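Local atomic coordinates of N-acetylmuramoyl-l-alanine amidase (Bartonella henselae, PDB entry 3NE8), a protein that probably hydrolyses, with the help of zinc, the amide bond between N-acetylmuramic acid and L-alanine in peptidoglycan, remodelling the cell wall for bacterial division. Residues A83-V88 with Y193-E198; T95-S100 with L188-Y193; H89-A94 with N165-P170; D101-A106 with R172-Q177. All coordinates share one frame; numbering follows the deposited sequence.

The first segments of the four contacts run on without a break from residue 83 to 106, in the order of interactions 1, 3, 2 and 4; their partners lie between 165 and 198. Interaction 2 is the middle, joining strands 94-99 and 186-190 of the six-stranded mixed sheet. Interactions 1, 3 and 4 have centres about 13, 10 and 10 Å from it, whereas those of 1 and 4 are about 18 Å apart. Interaction 4 reaches strand 170-174, the next strand of the sheet. Interaction 1 shares Tyr193 with interaction 2, whose Glu190 ties the metal site to the sheet by hydrogen-bonding the backbone N of the zinc ligand Asp84 in interaction 1.

Interaction 1 (A83-V88 with Y193-E198); sequences ADTIDV and YLSNKE. With ZN (zinc ion), chain B.
A chi1 of 39° puts OG of Ser195 between its own backbone N and carbonyl carbon, the crowded position, where the N-H of Ile86 can reach it. Separately, chi1 of 45° sets CG1 of Ile86 between N and carbonyl carbon, from where the chain continues to CD1 over the Tyr193 ring. Ser195 lies in a type I beta turn from Tyr193 to Asn196, which leads into helix 197-203 and packs on the loop carrying the zinc ligand Asp84. Its OG accepts the N-H of Ile86 in a nearly straight bond, 2.9 Å from Ile86 N to Ser195 OG, and donates to a water that in turn donates to Val88 O; a short hydroxyl suits a place where it must both accept and give. Branched Ile86 spreads over its neighbour: Ile86 CD1 stands over the centre of the Tyr193 ring, 3.6 Å from its centroid, in a CH-pi contact, while Ile86 CG2 lies 3.5 Å from Tyr193 CE1. Asp84 O sits at the edge of the same ring and receives a weak bond, 2.9 Å, from Leu194 N. The side chain of Asp84 turns to the metal instead: OD1 binds zinc at 2.1 Å and OD2 at 2.6 Å, alongside His13, Glu28, His82 and Glu115. Nearby, Ala83 O is buried without a polar partner in the model, and Leu194 CD1 covers it at 3.4 Å.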
loop_
_atom_site.group_PDB
_atom_site.type_symbol
_atom_site.label_atom_id
_atom_site.label_comp_id
_atom_site.label_asym_id
_atom_site.label_seq_id
_atom_site.Cartn_x
_atom_site.Cartn_y
_atom_site.Cartn_z
ATOM N N ALA A 83 22.915 0.091 -11.994
ATOM C CA ALA A 83 24.059 0.342 -11.127
ATOM C C ALA A 83 24.865 1.487 -11.740
ATOM O O ALA A 83 25.942 1.291 -12.307
ATOM C CB ALA A 83 24.906 -0.909 -10.972
ATOM N N ASP A 84 24.317 2.689 -11.633
ATOM C CA ASP A 84 24.797 3.823 -12.402
ATOM C C ASP A 84 25.918 4.606 -11.753
ATOM O O ASP A 84 26.271 4.397 -10.595
ATOM C CB ASP A 84 23.627 4.767 -12.675
ATOM C CG ASP A 84 22.675 4.200 -13.695
ATOM O OD1 ASP A 84 23.104 4.048 -14.857
ATOM O OD2 ASP A 84 21.523 3.874 -13.345
ATOM N N THR A 85 26.491 5.507 -12.535
ATOM C CA THR A 85 27.375 6.526 -12.000
ATOM C C THR A 85 26.530 7.760 -11.714
ATOM O O THR A 85 25.709 8.153 -12.545
ATOM C CB THR A 85 28.480 6.890 -13.003
ATOM O OG1 THR A 85 29.483 5.869 -12.998
ATOM C CG2 THR A 85 29.123 8.219 -12.634
ATOM N N ILE A 86 26.704 8.353 -10.537
ATOM C CA ILE A 86 26.003 9.597 -10.216
ATOM C C ILE A 86 27.034 10.695 -10.021
ATOM O O ILE A 86 28.229 10.418 -9.897
ATOM C CB ILE A 86 25.046 9.483 -8.998
ATOM C CG1 ILE A 86 25.701 8.740 -7.837
ATOM C CG2 ILE A 86 23.744 8.794 -9.400
ATOM C CD1 ILE A 86 24.814 8.655 -6.606
ATOM N N ASP A 87 26.569 11.940 -10.009
ATOM C CA ASP A 87 27.464 13.089 -10.067
ATOM C C ASP A 87 28.376 13.188 -8.845
ATOM O O ASP A 87 29.531 13.604 -8.950
ATOM C CB ASP A 87 26.656 14.374 -10.265
ATOM C CG ASP A 87 25.820 14.344 -11.535
ATOM O OD1 ASP A 87 26.074 13.474 -12.401
ATOM O OD2 ASP A 87 24.910 15.191 -11.670
ATOM N N VAL A 88 27.854 12.795 -7.690
ATOM C CA VAL A 88 28.616 12.833 -6.448
ATOM C C VAL A 88 29.102 11.425 -6.127
ATOM O O VAL A 88 28.299 10.521 -5.903
ATOM C CB VAL A 88 27.755 13.376 -5.290
ATOM C CG1 VAL A 88 28.545 13.383 -3.994
ATOM C CG2 VAL A 88 27.244 14.771 -5.623
ATOM N N TYR A 193 25.871 2.220 -6.640
ATOM C CA TYR A 193 26.397 3.145 -7.636
ATOM C C TYR A 193 27.833 2.807 -7.995
ATOM O O TYR A 193 28.715 2.824 -7.143
ATOM C CB TYR A 193 26.282 4.595 -7.147
ATOM C CG TYR A 193 24.837 4.991 -6.955
ATOM C CD1 TYR A 193 24.080 5.464 -8.019
ATOM C CD2 TYR A 193 24.214 4.836 -5.723
ATOM C CE1 TYR A 193 22.736 5.799 -7.857
ATOM C CE2 TYR A 193 22.870 5.172 -5.550
ATOM C CZ TYR A 193 22.141 5.653 -6.619
ATOM O OH TYR A 193 20.813 5.990 -6.465
ATOM N N LEU A 194 28.075 2.508 -9.264
ATOM C CA LEU A 194 29.428 2.180 -9.696
ATOM C C LEU A 194 30.396 3.365 -9.610
ATOM O O LEU A 194 31.605 3.189 -9.758
ATOM C CB LEU A 194 29.413 1.575 -11.100
ATOM C CG LEU A 194 29.074 0.083 -11.110
ATOM C CD1 LEU A 194 28.864 -0.440 -12.519
ATOM C CD2 LEU A 194 30.169 -0.720 -10.418
ATOM N N SER A 195 29.872 4.563 -9.358
ATOM C CA SER A 195 30.703 5.742 -9.124
ATOM C C SER A 195 31.330 5.733 -7.733
ATOM O O SER A 195 32.234 6.519 -7.455
ATOM C CB SER A 195 29.895 7.027 -9.332
ATOM O OG SER A 195 28.575 6.895 -8.825
ATOM N N ASN A 196 30.842 4.859 -6.860
ATOM C CA ASN A 196 31.364 4.749 -5.502
ATOM C C ASN A 196 32.146 3.454 -5.322
ATOM O O ASN A 196 31.661 2.375 -5.662
ATOM C CB ASN A 196 30.217 4.806 -4.493
ATOM C CG ASN A 196 30.699 4.666 -3.074
ATOM O OD1 ASN A 196 30.830 3.558 -2.555
ATOM N ND2 ASN A 196 30.997 5.799 -2.438
ATOM N N LYS A 197 33.360 3.567 -4.790
ATOM C CA LYS A 197 34.278 2.433 -4.724
ATOM C C LYS A 197 33.801 1.330 -3.799
ATOM O O LYS A 197 34.050 0.151 -4.059
ATOM C CB LYS A 197 35.660 2.900 -4.274
ATOM C CG LYS A 197 36.277 3.905 -5.207
ATOM C CD LYS A 197 36.833 3.218 -6.435
ATOM C CE LYS A 197 37.287 4.225 -7.471
ATOM N NZ LYS A 197 36.113 4.868 -8.126
ATOM N N GLU A 198 33.138 1.707 -2.712
ATOM C CA GLU A 198 32.615 0.726 -1.776
ATOM C C GLU A 198 31.435 -0.027 -2.383
ATOM O O GLU A 198 31.334 -1.251 -2.254
ATOM C CB GLU A 198 32.229 1.385 -0.451
ATOM C CG GLU A 198 33.419 1.925 0.326
ATOM C CD GLU A 198 34.436 0.849 0.645
ATOM O OE1 GLU A 198 34.030 -0.290 0.966
ATOM O OE2 GLU A 198 35.646 1.145 0.581
HETATM ZN ZN ZN B . 21.731 2.581 -15.576
HETATM O O HOH W 1 28.349 7.754 -6.339
#

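Interaction 2 (T95-S100 with L188-Y193); sequences TVYTIS and LIEIGY
Tyr97 and Tyr193 reach toward each other tip to tip, their OH atoms 2.9 Å apart in a hydrogen bond whose donor is not settled. Thr95 crosses Tyr193 at about a right angle, and its OG1 lies 2.7 Å from Tyr193 OH, so that one phenol oxygen joins two buried hydroxyls. Both partners stand near the plane of the Tyr193 ring, at its edge. Tyr97 is long enough for its OH to meet that oxygen head on, while short Thr95 carries OG1 close to the backbone and meets it crosswise. Tyr97 in turn lies side by side with Leu188, pointing the same way, with Tyr97 CD2 3.9 Å from Leu188 CD2, and Phe176 meets the Tyr97 ring edge-to-face. Glu190 CG touches Tyr97 CE2 at 3.6 Å; beyond it a bend at chi2 (-75°) turns CD, and with it the carboxylate, off a straight course, its plane 88° from the ring. Glu190 OE1 accepts the N-H of the zinc ligand Asp84.

Thr95, Tyr97, Leu188 and Glu190 line one face of the central mixed sheet, where strand 94-99 runs antiparallel to strand 186-190; Tyr193 reaches in from the loop that follows. Thr95 with Glu190 and Tyr97 with Leu188 are hydrogen-bonded pairs: Tyr97 N donates to Leu188 O at 2.8 Å. Between them Val96 and Ile189 form a non-hydrogen-bonded pair on the other face. These beta-branched, apolar side chains suit a buried strand: Val96 packs on helix 135-161 and Ile189 on Ile79.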
loop_
_atom_site.group_PDB
_atom_site.type_symbol
_atom_site.label_atom_id
_atom_site.label_comp_id
_atom_site.label_asym_id
_atom_site.label_seq_id
_atom_site.Cartn_x
_atom_site.Cartn_y
_atom_site.Cartn_z
ATOM N N THR A 95 18.866 2.243 -3.791
ATOM C CA THR A 95 17.876 3.296 -3.975
ATOM C C THR A 95 16.746 2.751 -4.831
ATOM O O THR A 95 16.978 1.936 -5.731
ATOM C CB THR A 95 18.466 4.508 -4.747
ATOM O OG1 THR A 95 19.785 4.800 -4.276
ATOM C CG2 THR A 95 17.605 5.748 -4.584
ATOM N N VAL A 96 15.524 3.211 -4.570
ATOM C CA VAL A 96 14.384 2.885 -5.422
ATOM C C VAL A 96 13.779 4.171 -5.959
ATOM O O VAL A 96 13.484 5.104 -5.190
ATOM C CB VAL A 96 13.302 2.075 -4.688
ATOM C CG1 VAL A 96 12.227 1.628 -5.676
ATOM C CG2 VAL A 96 13.903 0.879 -3.979
ATOM N N TYR A 97 13.595 4.228 -7.272
ATOM C CA TYR A 97 12.984 5.370 -7.936
ATOM C C TYR A 97 11.630 5.006 -8.522
ATOM O O TYR A 97 11.445 3.929 -9.091
ATOM C CB TYR A 97 13.866 5.907 -9.074
ATOM C CG TYR A 97 15.203 6.434 -8.625
ATOM C CD1 TYR A 97 15.391 7.792 -8.400
ATOM C CD2 TYR A 97 16.278 5.580 -8.427
ATOM C CE1 TYR A 97 16.625 8.282 -7.985
ATOM C CE2 TYR A 97 17.504 6.056 -8.013
ATOM C CZ TYR A 97 17.677 7.409 -7.790
ATOM O OH TYR A 97 18.897 7.907 -7.359
ATOM N N THR A 98 10.680 5.923 -8.373
ATOM C CA THR A 98 9.409 5.864 -9.087
ATOM C C THR A 98 9.328 7.053 -10.040
ATOM O O THR A 98 10.164 7.964 -9.966
ATOM C CB THR A 98 8.219 5.876 -8.116
ATOM O OG1 THR A 98 8.393 6.920 -7.147
ATOM C CG2 THR A 98 8.147 4.553 -7.391
ATOM N N ILE A 99 8.334 7.063 -10.921
ATOM C CA ILE A 99 8.252 8.109 -11.928
ATOM C C ILE A 99 7.579 9.364 -11.376
ATOM O O ILE A 99 6.697 9.292 -10.515
ATOM C CB ILE A 99 7.513 7.626 -13.189
ATOM C CG1 ILE A 99 7.808 8.561 -14.370
ATOM C CG2 ILE A 99 6.015 7.505 -12.927
ATOM C CD1 ILE A 99 7.357 8.033 -15.714
ATOM N N SER A 100 8.003 10.517 -11.879
ATOM C CA SER A 100 7.398 11.797 -11.534
ATOM C C SER A 100 7.859 12.805 -12.567
ATOM O O SER A 100 8.978 12.714 -13.070
ATOM C CB SER A 100 7.861 12.255 -10.157
ATOM O OG SER A 100 7.300 13.519 -9.835
ATOM N N LEU A 188 12.464 1.635 -10.569
ATOM C CA LEU A 188 13.846 1.487 -10.984
ATOM C C LEU A 188 14.683 1.335 -9.724
ATOM O O LEU A 188 14.648 2.192 -8.833
ATOM C CB LEU A 188 14.292 2.696 -11.813
ATOM C CG LEU A 188 15.701 2.646 -12.413
ATOM C CD1 LEU A 188 15.752 3.457 -13.699
ATOM C CD2 LEU A 188 16.764 3.106 -11.434
ATOM N N ILE A 189 15.410 0.231 -9.618
ATOM C CA ILE A 189 16.227 -0.020 -8.439
ATOM C C ILE A 189 17.689 0.125 -8.787
ATOM O O ILE A 189 18.183 -0.535 -9.705
ATOM C CB ILE A 189 15.987 -1.417 -7.857
ATOM C CG1 ILE A 189 14.519 -1.561 -7.454
ATOM C CG2 ILE A 189 16.906 -1.666 -6.661
ATOM C CD1 ILE A 189 14.169 -2.907 -6.847
ATOM N N GLU A 190 18.373 1.031 -8.095
ATOM C CA GLU A 190 19.826 1.088 -8.159
ATOM C C GLU A 190 20.327 0.127 -7.106
ATOM O O GLU A 190 20.105 0.332 -5.910
ATOM C CB GLU A 190 20.348 2.496 -7.863
ATOM C CG GLU A 190 19.959 3.536 -8.893
ATOM C CD GLU A 190 20.731 3.444 -10.195
ATOM O OE1 GLU A 190 21.720 2.683 -10.284
ATOM O OE2 GLU A 190 20.336 4.162 -11.146
ATOM N N ILE A 191 20.960 -0.957 -7.530
ATOM C CA ILE A 191 21.417 -1.873 -6.510
ATOM C C ILE A 191 22.618 -1.278 -5.786
ATOM O O ILE A 191 22.824 -1.597 -4.612
ATOM C CB ILE A 191 21.677 -3.265 -7.039
ATOM C CG1 ILE A 191 22.708 -3.190 -8.152
ATOM C CG2 ILE A 191 20.373 -3.882 -7.523
ATOM C CD1 ILE A 191 23.225 -4.536 -8.601
ATOM N N GLY A 192 23.337 -0.372 -6.453
ATOM C CA GLY A 192 24.404 0.430 -5.869
ATOM C C GLY A 192 24.919 1.348 -6.962
ATOM O O GLY A 192 24.464 1.253 -8.099
ATOM N N TYR A 193 25.871 2.220 -6.640
ATOM C CA TYR A 193 26.397 3.145 -7.636
ATOM C C TYR A 193 27.833 2.807 -7.995
ATOM O O TYR A 193 28.715 2.824 -7.143
ATOM C CB TYR A 193 26.282 4.595 -7.147
ATOM C CG TYR A 193 24.837 4.991 -6.955
ATOM C CD1 TYR A 193 24.080 5.464 -8.019
ATOM C CD2 TYR A 193 24.214 4.836 -5.723
ATOM C CE1 TYR A 193 22.736 5.799 -7.857
ATOM C CE2 TYR A 193 22.870 5.172 -5.550
ATOM C CZ TYR A 193 22.141 5.653 -6.619
ATOM O OH TYR A 193 20.813 5.990 -6.465
#

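Interaction 3 (H89-A94 with N165-P170); sequences HSLRGA and NLINNP
One face of the Arg92 guanidinium is met by Asn165 ND2, which stands 4.0 Å above the plane and offset toward the rim, with the amide plane turned 63° from it. One water accepts from Asn165 ND2 at 2.9 Å and, weakly, from Arg92 NH2. A second accepts from the same amide nitrogen and donates to Arg92 O at 2.9 Å, so that asparagine, with two N-H groups, serves both. The main charge partner of Arg92 is Asp199, which meets NE. Beside these polar groups the backbones form a parallel bridge between Ala94 and Leu166: Ala94 N donates to Asn165 O at 3.0 Å, and Ile167 N to Ala94 O at 3.1 Å. Gly93 CA lies 3.6 Å from Asn165 O and 3.7 Å from Ile167 N; a side chain there would run into the Leu166-Ile167 backbone, and the backbone angles (phi 115°) also call for glycine. On the apolar side Leu91 CD2 presses on Ile167 CD1 at 3.3 Å, tighter than usual van der Waals contact. Ala94 and Leu166 pack on Leu159 of helix 135-161, Arg92 touches helix 197-203, and after a corner at 168 and 169 Pro170 opens strand 170-174, pairing with Val96 of strand 94-99.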
loop_
_atom_site.group_PDB
_atom_site.type_symbol
_atom_site.label_atom_id
_atom_site.label_comp_id
_atom_site.label_asym_id
_atom_site.label_seq_id
_atom_site.Cartn_x
_atom_site.Cartn_y
_atom_site.Cartn_z
ATOM N N HIS A 89 30.418 11.246 -6.091
ATOM C CA HIS A 89 31.029 9.926 -5.928
ATOM C C HIS A 89 30.917 9.378 -4.503
ATOM O O HIS A 89 31.116 8.186 -4.269
ATOM C CB HIS A 89 32.502 9.964 -6.345
ATOM C CG HIS A 89 33.394 10.648 -5.354
ATOM N ND1 HIS A 89 33.786 11.963 -5.487
ATOM C CD2 HIS A 89 33.964 10.199 -4.210
ATOM C CE1 HIS A 89 34.558 12.295 -4.468
ATOM N NE2 HIS A 89 34.681 11.244 -3.679
ATOM N N SER A 90 30.614 10.252 -3.547
ATOM C CA SER A 90 30.519 9.843 -2.147
ATOM C C SER A 90 29.163 9.209 -1.837
ATOM O O SER A 90 28.981 8.580 -0.791
ATOM C CB SER A 90 30.756 11.041 -1.223
ATOM O OG SER A 90 29.817 12.069 -1.484
ATOM N N LEU A 91 28.214 9.397 -2.748
ATOM C CA LEU A 91 26.874 8.839 -2.613
ATOM C C LEU A 91 26.880 7.341 -2.890
ATOM O O LEU A 91 27.450 6.871 -3.882
ATOM C CB LEU A 91 25.907 9.545 -3.565
ATOM C CG LEU A 91 25.281 10.863 -3.099
ATOM C CD1 LEU A 91 24.947 11.760 -4.274
ATOM C CD2 LEU A 91 24.038 10.583 -2.289
ATOM N N ARG A 92 26.249 6.580 -2.008
ATOM C CA ARG A 92 26.227 5.137 -2.170
ATOM C C ARG A 92 25.012 4.551 -1.481
ATOM O O ARG A 92 24.378 5.201 -0.635
ATOM C CB ARG A 92 27.499 4.511 -1.599
ATOM C CG ARG A 92 27.698 4.771 -0.120
ATOM C CD ARG A 92 28.902 4.017 0.414
ATOM N NE ARG A 92 28.708 2.573 0.329
ATOM C CZ ARG A 92 29.258 1.693 1.159
ATOM N NH1 ARG A 92 30.045 2.107 2.145
ATOM N NH2 ARG A 92 29.019 0.399 1.004
ATOM N N GLY A 93 24.681 3.320 -1.852
ATOM C CA GLY A 93 23.596 2.597 -1.219
ATOM C C GLY A 93 22.436 2.315 -2.151
ATOM O O GLY A 93 22.205 3.027 -3.132
ATOM N N ALA A 94 21.695 1.260 -1.845
ATOM C CA ALA A 94 20.526 0.904 -2.637
ATOM C C ALA A 94 19.516 2.050 -2.646
ATOM O O ALA A 94 19.335 2.741 -1.638
ATOM C CB ALA A 94 19.894 -0.376 -2.106
ATOM N N ASN A 165 22.631 -1.794 2.998
ATOM C CA ASN A 165 22.808 -0.354 3.113
ATOM C C ASN A 165 22.016 0.419 2.076
ATOM O O ASN A 165 22.075 0.118 0.878
ATOM C CB ASN A 165 24.282 0.036 3.032
ATOM C CG ASN A 165 24.487 1.517 3.232
ATOM O OD1 ASN A 165 24.078 2.074 4.251
ATOM N ND2 ASN A 165 25.092 2.176 2.251
ATOM N N LEU A 166 21.279 1.415 2.555
ATOM C CA LEU A 166 20.444 2.270 1.726
ATOM C C LEU A 166 21.038 3.665 1.684
ATOM O O LEU A 166 21.630 4.118 2.660
ATOM C CB LEU A 166 19.036 2.354 2.314
ATOM C CG LEU A 166 18.179 1.090 2.264
ATOM C CD1 LEU A 166 17.146 1.090 3.372
ATOM C CD2 LEU A 166 17.504 0.977 0.911
ATOM N N ILE A 167 20.891 4.344 0.551
ATOM C CA ILE A 167 21.244 5.753 0.464
ATOM C C ILE A 167 20.309 6.565 1.347
ATOM O O ILE A 167 19.214 6.115 1.666
ATOM C CB ILE A 167 21.125 6.259 -0.987
ATOM C CG1 ILE A 167 21.790 7.625 -1.146
ATOM C CG2 ILE A 167 19.662 6.307 -1.435
ATOM C CD1 ILE A 167 21.900 8.071 -2.587
ATOM N N ASN A 168 20.742 7.747 1.776
ATOM C CA ASN A 168 19.859 8.683 2.452
ATOM C C ASN A 168 18.663 8.971 1.555
ATOM O O ASN A 168 18.845 9.143 0.354
ATOM C CB ASN A 168 20.615 9.980 2.740
ATOM C CG ASN A 168 19.702 11.100 3.180
ATOM O OD1 ASN A 168 19.141 11.061 4.270
ATOM N ND2 ASN A 168 19.551 12.110 2.331
ATOM N N ASN A 169 17.464 9.051 2.123
ATOM C CA ASN A 169 16.258 9.250 1.315
ATOM C C ASN A 169 16.185 8.215 0.191
ATOM O O ASN A 169 16.304 8.559 -0.987
ATOM C CB ASN A 169 16.229 10.660 0.714
ATOM C CG ASN A 169 16.123 11.740 1.765
ATOM O OD1 ASN A 169 16.650 12.838 1.598
ATOM N ND2 ASN A 169 15.440 11.435 2.857
ATOM N N PRO A 170 16.005 6.939 0.555
ATOM C CA PRO A 170 16.170 5.859 -0.426
ATOM C C PRO A 170 15.002 5.688 -1.395
ATOM O O PRO A 170 15.161 4.933 -2.358
ATOM C CB PRO A 170 16.326 4.617 0.455
ATOM C CG PRO A 170 15.528 4.935 1.665
ATOM C CD PRO A 170 15.733 6.418 1.907
HETATM O O HOH W 2 26.181 0.519 0.101
HETATM O O HOH W 3 24.823 5.142 2.275
#

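Interaction 4 (D101-A106 with R172-Q177); sequences DEASDA and RYADFQ
Ser104 and Tyr173 make the tight part of this contact. Ser104 CB stands over the centre of the Tyr173 ring, 3.5 Å from its centroid, in a CH-pi contact, and Glu102 O lies at the edge of that ring, in its plane. Two bonds close the pair: backbone to backbone, Ser104 N donates to Tyr173 O at 2.8 Å, and Tyr173 N donates to the side-chain OG of Ser104 at 3.1 Å. With chi1 of 51°, that oxygen lies between its own N and carbonyl carbon; Ser104 OG also donates to Asp105 OD1 at 2.8 Å, from above the carboxylate plane. Beside it the small Ala103 CB fits 3.9 Å from Ala174 CB.

Strand 170-174 is an outermost strand of the chain's mixed sheet, and the loop packed alongside it leads into helix 106-116, whose N-cap is Asp105. Asp105 OD2 accepts from Ala108 N and also forms a salt bridge, through a weak bond of 3.2 Å, with Arg172 NH1, the carboxylate 85° from the guanidinium plane. Arginine suits this place because NE and NH2 remain to bond Asn169 O and Asn168 O.

At the solvent end the fit is loose. Asp101 OD1 and Asp175 OD1 approach only to 4.3 Å, and their like charges probably repel; Lys180, salt-bridged to Asp175, would offset this. One water donates to both oxygens, 2.6 Å from Asp101 OD1.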
loop_
_atom_site.group_PDB
_atom_site.type_symbol
_atom_site.label_atom_id
_atom_site.label_comp_id
_atom_site.label_asym_id
_atom_site.label_seq_id
_atom_site.Cartn_x
_atom_site.Cartn_y
_atom_site.Cartn_z
ATOM N N ASP A 101 7.011 13.782 -12.872
ATOM C CA ASP A 101 7.399 14.846 -13.788
ATOM C C ASP A 101 8.456 15.728 -13.130
ATOM O O ASP A 101 9.372 16.221 -13.786
ATOM C CB ASP A 101 6.184 15.688 -14.175
ATOM C CG ASP A 101 5.305 15.007 -15.208
ATOM O OD1 ASP A 101 5.780 14.057 -15.866
ATOM O OD2 ASP A 101 4.140 15.431 -15.369
ATOM N N GLU A 102 8.319 15.903 -11.822
ATOM C CA GLU A 102 9.213 16.737 -11.032
ATOM C C GLU A 102 10.101 15.862 -10.150
ATOM O O GLU A 102 9.603 15.060 -9.358
ATOM C CB GLU A 102 8.382 17.685 -10.165
ATOM C CG GLU A 102 9.158 18.815 -9.513
ATOM C CD GLU A 102 8.241 19.850 -8.878
ATOM O OE1 GLU A 102 8.602 21.047 -8.876
ATOM O OE2 GLU A 102 7.155 19.469 -8.391
ATOM N N ALA A 103 11.413 16.030 -10.277
ATOM C CA ALA A 103 12.367 15.191 -9.553
ATOM C C ALA A 103 12.373 15.475 -8.059
ATOM O O ALA A 103 12.113 16.607 -7.626
ATOM C CB ALA A 103 13.755 15.375 -10.115
ATOM N N SER A 104 12.681 14.453 -7.269
ATOM C CA SER A 104 12.743 14.594 -5.815
ATOM C C SER A 104 13.911 15.468 -5.369
ATOM O O SER A 104 13.861 16.097 -4.310
ATOM C CB SER A 104 12.851 13.220 -5.149
ATOM O OG SER A 104 13.894 12.451 -5.732
ATOM N N ASP A 105 14.957 15.504 -6.184
ATOM C CA ASP A 105 16.197 16.174 -5.825
ATOM C C ASP A 105 17.089 16.262 -7.051
ATOM O O ASP A 105 16.811 15.635 -8.078
ATOM C CB ASP A 105 16.911 15.414 -4.704
ATOM C CG ASP A 105 17.209 13.973 -5.075
ATOM O OD1 ASP A 105 16.414 13.083 -4.710
ATOM O OD2 ASP A 105 18.242 13.736 -5.729
ATOM N N ALA A 106 18.173 17.021 -6.940
ATOM C CA ALA A 106 19.050 17.279 -8.072
ATOM C C ALA A 106 19.774 16.039 -8.583
ATOM O O ALA A 106 20.025 15.927 -9.778
ATOM C CB ALA A 106 20.051 18.378 -7.727
ATOM N N ARG A 172 13.280 7.806 -4.109
ATOM C CA ARG A 172 13.374 9.037 -4.878
ATOM C C ARG A 172 12.525 8.928 -6.137
ATOM O O ARG A 172 11.883 7.902 -6.387
ATOM C CB ARG A 172 14.836 9.349 -5.207
ATOM C CG ARG A 172 15.685 9.490 -3.956
ATOM C CD ARG A 172 17.102 9.937 -4.234
ATOM N NE ARG A 172 17.872 9.983 -2.992
ATOM C CZ ARG A 172 18.939 10.749 -2.796
ATOM N NH1 ARG A 172 19.376 11.553 -3.757
ATOM N NH2 ARG A 172 19.568 10.706 -1.628
ATOM N N TYR A 173 12.493 9.988 -6.935
ATOM C CA TYR A 173 11.662 9.971 -8.133
ATOM C C TYR A 173 12.112 11.012 -9.139
ATOM O O TYR A 173 12.687 12.045 -8.782
ATOM C CB TYR A 173 10.172 10.126 -7.793
ATOM C CG TYR A 173 9.877 11.193 -6.771
ATOM C CD1 TYR A 173 9.698 12.514 -7.147
ATOM C CD2 TYR A 173 9.757 10.870 -5.427
ATOM C CE1 TYR A 173 9.425 13.496 -6.204
ATOM C CE2 TYR A 173 9.483 11.841 -4.479
ATOM C CZ TYR A 173 9.318 13.146 -4.879
ATOM O OH TYR A 173 9.044 14.123 -3.944
ATOM N N ALA A 174 11.884 10.705 -10.408
ATOM C CA ALA A 174 12.213 11.603 -11.500
ATOM C C ALA A 174 11.582 11.039 -12.757
ATOM O O ALA A 174 10.949 9.984 -12.720
ATOM C CB ALA A 174 13.729 11.747 -11.664
ATOM N N ASP A 175 11.750 11.740 -13.872
ATOM C CA ASP A 175 11.042 11.405 -15.098
ATOM C C ASP A 175 11.796 10.350 -15.921
ATOM O O ASP A 175 12.289 10.628 -17.017
ATOM C CB ASP A 175 10.821 12.688 -15.903
ATOM C CG ASP A 175 9.875 12.501 -17.066
ATOM O OD1 ASP A 175 9.067 11.550 -17.060
ATOM O OD2 ASP A 175 9.936 13.336 -17.994
ATOM N N PHE A 176 11.885 9.142 -15.380
ATOM C CA PHE A 176 12.536 8.019 -16.062
ATOM C C PHE A 176 11.615 7.430 -17.135
ATOM O O PHE A 176 10.522 6.939 -16.823
ATOM C CB PHE A 176 12.877 6.915 -15.059
ATOM C CG PHE A 176 13.970 7.274 -14.093
ATOM C CD1 PHE A 176 15.298 7.100 -14.435
ATOM C CD2 PHE A 176 13.666 7.764 -12.832
ATOM C CE1 PHE A 176 16.309 7.422 -13.537
ATOM C CE2 PHE A 176 14.668 8.084 -11.934
ATOM C CZ PHE A 176 15.986 7.913 -12.281
ATOM N N GLN A 177 12.053 7.461 -18.390
ATOM C CA GLN A 177 11.221 6.957 -19.477
ATOM C C GLN A 177 10.923 5.460 -19.372
ATOM O O GLN A 177 9.890 4.996 -19.853
ATOM C CB GLN A 177 11.848 7.284 -20.837
ATOM C CG GLN A 177 11.942 8.774 -21.122
ATOM C CD GLN A 177 10.639 9.497 -20.855
ATOM O OE1 GLN A 177 9.686 9.394 -21.629
ATOM N NE2 GLN A 177 10.587 10.232 -19.750
HETATM O O HOH W 4 6.488 11.553 -15.770
#